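Long-range contact in putative signal transduction protein with CBS domains (Kribbella flavida, PDB 4NOC), which is of unknown function but, as a protein with a pair of CBS domains, probably takes part in signalling, perhaps by sensing small ligands: residues Q8-F13 with A137-L143. Coordinates in Å, arbitrary orientation, origin at the centre of the assembly. Residues are numbered along the deposited sequence.
Sequences QMAEQF and AITASRL. With SO4 (sulfate ion), chain G.
Two backbone hydrogen bonds pair Glu11 with Ala137 as a single antiparallel hydrogen-bonded bridge: Glu11 N to Ala137 O and Ala137 N to Glu11 O, each 2.8 Å, with the CA atoms 5.3 Å apart and both residues extended. Phe13 N donates to sulfate O1 at 2.6 Å, the ion probably coming from the crystallisation liquor. Ala10 (phi/psi -66/151) leaves the helical conformation, and Met9 O at the helix end accepts from Arg142 NE at 2.8 Å and, weakly, from Arg142 NH2 at 3.4 Å. With chi1 t and chi2 p, the long arginine reaches back from helix 140-147. The stronger partner of the Glu11 carboxylate is Arg33 of the second subunit, in a salt bridge; over one face of the Arg142 guanidinium it adds a long one by charge alone (Glu11 OE2 to Arg142 NE, 3.8 Å). Thr139, chi1 p, is the N-cap, its OG1 accepting from Arg142 N at 3.0 Å, a place suited to a short hydroxyl side chain. In this CBS-pair protein the N-terminal segment crosses to the second CBS repeat, bridging the outer strand 133-139 of its sheet before strand 15-17 enters the first repeat's sheet. Selenomethionine Met9, against Val111 and Val114 of helix 111-121, packs CB on Ile138 CD1 and CE on Leu143 CD1, both 3.7 Å. Small Ala137 leaves room for the Phe13 ring: Ala137 CB lies 3.8 Å from Phe13 CD1, and Thr139 CG2 3.8 Å from Phe13 CE1.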
ATOM      1  N   GLN A   8      10.084  -3.590 -18.788  1.00 39.75           N
ATOM      2  CA  GLN A   8      10.637  -4.762 -18.128  1.00 37.43           C
ATOM      3  C   GLN A   8      10.426  -4.721 -16.617  1.00 41.16           C
ATOM      4  O   GLN A   8      10.317  -5.772 -15.993  1.00 41.82           O
ATOM      5  CB  GLN A   8      12.122  -4.888 -18.427  1.00 41.20           C
ATOM      6  CG  GLN A   8      12.443  -5.198 -19.891  1.00 48.85           C
ATOM      7  CD  GLN A   8      12.193  -4.013 -20.813  1.00 53.93           C
ATOM      8  OE1 GLN A   8      12.334  -2.857 -20.408  1.00 56.36           O
ATOM      9  NE2 GLN A   8      11.806  -4.295 -22.049  1.00 53.88           N
HETATM   10  N   MSE A   9      10.374  -3.521 -16.029  1.00 33.88           N
HETATM   11  CA  MSE A   9      10.167  -3.382 -14.582  1.00 35.24           C
HETATM   12  C   MSE A   9       8.756  -3.782 -14.150  1.00 31.29           C
HETATM   13  O   MSE A   9       8.557  -4.320 -13.061  1.00 32.08           O
HETATM   14  CB  MSE A   9      10.434  -1.940 -14.129  1.00 34.72           C
HETATM   15  CG  MSE A   9      11.864  -1.457 -14.365  1.00 35.64           C
HETATM   16 SE   MSE A   9      11.980   0.457 -14.093  0.77 39.50          SE
HETATM   17  CE  MSE A   9      11.673   0.499 -12.190  1.00 33.55           C
ATOM     18  N   ALA A  10       7.778  -3.525 -15.013  1.00 30.45           N
ATOM     19  CA  ALA A  10       6.378  -3.683 -14.638  1.00 32.16           C
ATOM     20  C   ALA A  10       6.031  -5.134 -14.375  1.00 34.31           C
ATOM     21  O   ALA A  10       6.618  -6.044 -14.962  1.00 32.56           O
ATOM     22  CB  ALA A  10       5.477  -3.131 -15.718  1.00 32.38           C
ATOM     23  N   GLU A  11       5.060  -5.336 -13.495  1.00 29.77           N
ATOM     24  CA  GLU A  11       4.488  -6.652 -13.271  1.00 34.74           C
ATOM     25  C   GLU A  11       2.995  -6.608 -13.554  1.00 34.41           C
ATOM     26  O   GLU A  11       2.381  -5.539 -13.507  1.00 28.73           O
ATOM     27  CB  GLU A  11       4.755  -7.103 -11.837  1.00 34.38           C
ATOM     28  CG  GLU A  11       6.225  -7.343 -11.595  1.00 36.08           C
ATOM     29  CD  GLU A  11       6.539  -7.546 -10.150  1.00 50.49           C
ATOM     30  OE1 GLU A  11       5.993  -6.782  -9.332  1.00 51.54           O
ATOM     31  OE2 GLU A  11       7.321  -8.470  -9.831  1.00 55.81           O
ATOM     32  N   GLN A  12       2.421  -7.768 -13.860  1.00 36.12           N
ATOM     33  CA  GLN A  12       1.002  -7.867 -14.150  1.00 36.91           C
ATOM     34  C   GLN A  12       0.229  -7.486 -12.903  1.00 40.32           C
ATOM     35  O   GLN A  12       0.597  -7.909 -11.810  1.00 37.40           O
ATOM     36  CB  GLN A  12       0.650  -9.296 -14.535  1.00 45.51           C
ATOM     37  CG  GLN A  12       1.169  -9.710 -15.898  1.00 58.57           C
ATOM     38  CD  GLN A  12       0.162  -9.452 -16.998  1.00 65.35           C
ATOM     39  OE1 GLN A  12      -0.415  -8.367 -17.084  1.00 65.67           O
ATOM     40  NE2 GLN A  12      -0.071 -10.458 -17.838  1.00 70.68           N
ATOM     41  N   PHE A  13      -0.832  -6.699 -13.065  1.00 31.29           N
ATOM     42  CA  PHE A  13      -1.607  -6.192 -11.937  1.00 44.53           C
ATOM     43  C   PHE A  13      -3.075  -6.208 -12.358  1.00 43.26           C
ATOM     44  O   PHE A  13      -3.406  -5.763 -13.451  1.00 43.67           O
ATOM     45  CB  PHE A  13      -1.172  -4.750 -11.663  1.00 49.53           C
ATOM     46  CG  PHE A  13      -1.072  -4.390 -10.204  1.00 54.41           C
ATOM     47  CD1 PHE A  13       0.109  -4.591  -9.508  1.00 52.74           C
ATOM     48  CD2 PHE A  13      -2.144  -3.795  -9.544  1.00 57.41           C
ATOM     49  CE1 PHE A  13       0.214  -4.236  -8.171  1.00 60.25           C
ATOM     50  CE2 PHE A  13      -2.048  -3.439  -8.202  1.00 61.38           C
ATOM     51  CZ  PHE A  13      -0.865  -3.660  -7.515  1.00 63.10           C
ATOM     52  N   ALA A 137       2.170  -2.777 -13.744  1.00 36.28           N
ATOM     53  CA  ALA A 137       2.428  -1.740 -12.746  1.00 31.20           C
ATOM     54  C   ALA A 137       3.776  -1.951 -12.065  1.00 27.87           C
ATOM     55  O   ALA A 137       4.353  -3.045 -12.132  1.00 25.40           O
ATOM     56  CB  ALA A 137       1.317  -1.707 -11.712  1.00 28.94           C
ATOM     57  N   ILE A 138       4.279  -0.895 -11.433  1.00 25.34           N
ATOM     58  CA  ILE A 138       5.511  -0.959 -10.659  1.00 23.25           C
ATOM     59  C   ILE A 138       5.218  -0.403  -9.271  1.00 28.44           C
ATOM     60  O   ILE A 138       4.973   0.802  -9.117  1.00 29.96           O
ATOM     61  CB  ILE A 138       6.619  -0.109 -11.290  1.00 26.37           C
ATOM     62  CG1 ILE A 138       6.872  -0.533 -12.729  1.00 30.71           C
ATOM     63  CG2 ILE A 138       7.919  -0.215 -10.488  1.00 23.09           C
ATOM     64  CD1 ILE A 138       7.717   0.450 -13.487  1.00 21.69           C
ATOM     65  N   THR A 139       5.231  -1.273  -8.262  1.00 24.90           N
ATOM     66  CA  THR A 139       4.989  -0.827  -6.897  1.00 26.04           C
ATOM     67  C   THR A 139       6.276  -0.274  -6.302  1.00 30.42           C
ATOM     68  O   THR A 139       7.362  -0.502  -6.834  1.00 26.13           O
ATOM     69  CB  THR A 139       4.572  -1.976  -6.000  1.00 28.16           C
ATOM     70  OG1 THR A 139       5.639  -2.936  -5.970  1.00 34.70           O
ATOM     71  CG2 THR A 139       3.302  -2.634  -6.532  1.00 32.65           C
ATOM     72  N   ALA A 140       6.141   0.427  -5.184  1.00 26.70           N
ATOM     73  CA  ALA A 140       7.284   0.923  -4.445  1.00 28.98           C
ATOM     74  C   ALA A 140       8.233  -0.239  -4.085  1.00 31.33           C
ATOM     75  O   ALA A 140       9.439  -0.112  -4.246  1.00 26.90           O
ATOM     76  CB  ALA A 140       6.815   1.690  -3.177  1.00 29.03           C
ATOM     77  N   SER A 141       7.702  -1.376  -3.625  1.00 28.94           N
ATOM     78  CA  SER A 141       8.589  -2.479  -3.220  1.00 33.99           C
ATOM     79  C   SER A 141       9.266  -3.138  -4.432  1.00 31.10           C
ATOM     80  O   SER A 141      10.387  -3.633  -4.345  1.00 31.28           O
ATOM     81  CB  SER A 141       7.869  -3.512  -2.329  1.00 39.76           C
ATOM     82  OG  SER A 141       6.950  -4.314  -3.050  1.00 41.31           O
ATOM     83  N   ARG A 142       8.599  -3.096  -5.573  1.00 27.14           N
ATOM     84  CA  ARG A 142       9.173  -3.647  -6.787  1.00 27.96           C
ATOM     85  C   ARG A 142      10.373  -2.786  -7.195  1.00 28.07           C
ATOM     86  O   ARG A 142      11.430  -3.308  -7.578  1.00 27.34           O
ATOM     87  CB  ARG A 142       8.115  -3.737  -7.903  1.00 25.78           C
ATOM     88  CG  ARG A 142       8.663  -3.962  -9.317  1.00 25.06           C
ATOM     89  CD  ARG A 142       9.412  -5.299  -9.464  1.00 26.42           C
ATOM     90  NE  ARG A 142       9.682  -5.647 -10.866  1.00 28.75           N
ATOM     91  CZ  ARG A 142      10.466  -6.659 -11.248  1.00 41.25           C
ATOM     92  NH1 ARG A 142      11.086  -7.426 -10.348  1.00 37.54           N
ATOM     93  NH2 ARG A 142      10.647  -6.902 -12.537  1.00 44.38           N
ATOM     94  N   LEU A 143      10.213  -1.472  -7.068  1.00 27.62           N
ATOM     95  CA  LEU A 143      11.309  -0.556  -7.336  1.00 25.71           C
ATOM     96  C   LEU A 143      12.489  -0.835  -6.388  1.00 24.26           C
ATOM     97  O   LEU A 143      13.649  -0.927  -6.825  1.00 23.80           O
ATOM     98  CB  LEU A 143      10.834   0.892  -7.206  1.00 31.98           C
ATOM     99  CG  LEU A 143      11.908   1.961  -7.420  1.00 32.19           C
ATOM    100  CD1 LEU A 143      12.564   1.759  -8.773  1.00 28.21           C
ATOM    101  CD2 LEU A 143      11.290   3.336  -7.337  1.00 39.15           C
TER
HETATM  102  S   SO4 G 203      -1.889  -5.425 -16.473  0.66 88.96           S
HETATM  103  O1  SO4 G 203      -0.897  -5.937 -15.546  0.66 86.78           O
HETATM  104  O2  SO4 G 203      -1.345  -5.408 -17.830  0.66 88.76           O
HETATM  105  O3  SO4 G 203      -3.074  -6.279 -16.443  0.66 88.43           O
HETATM  106  O4  SO4 G 203      -2.222  -4.070 -16.045  0.66 88.45           O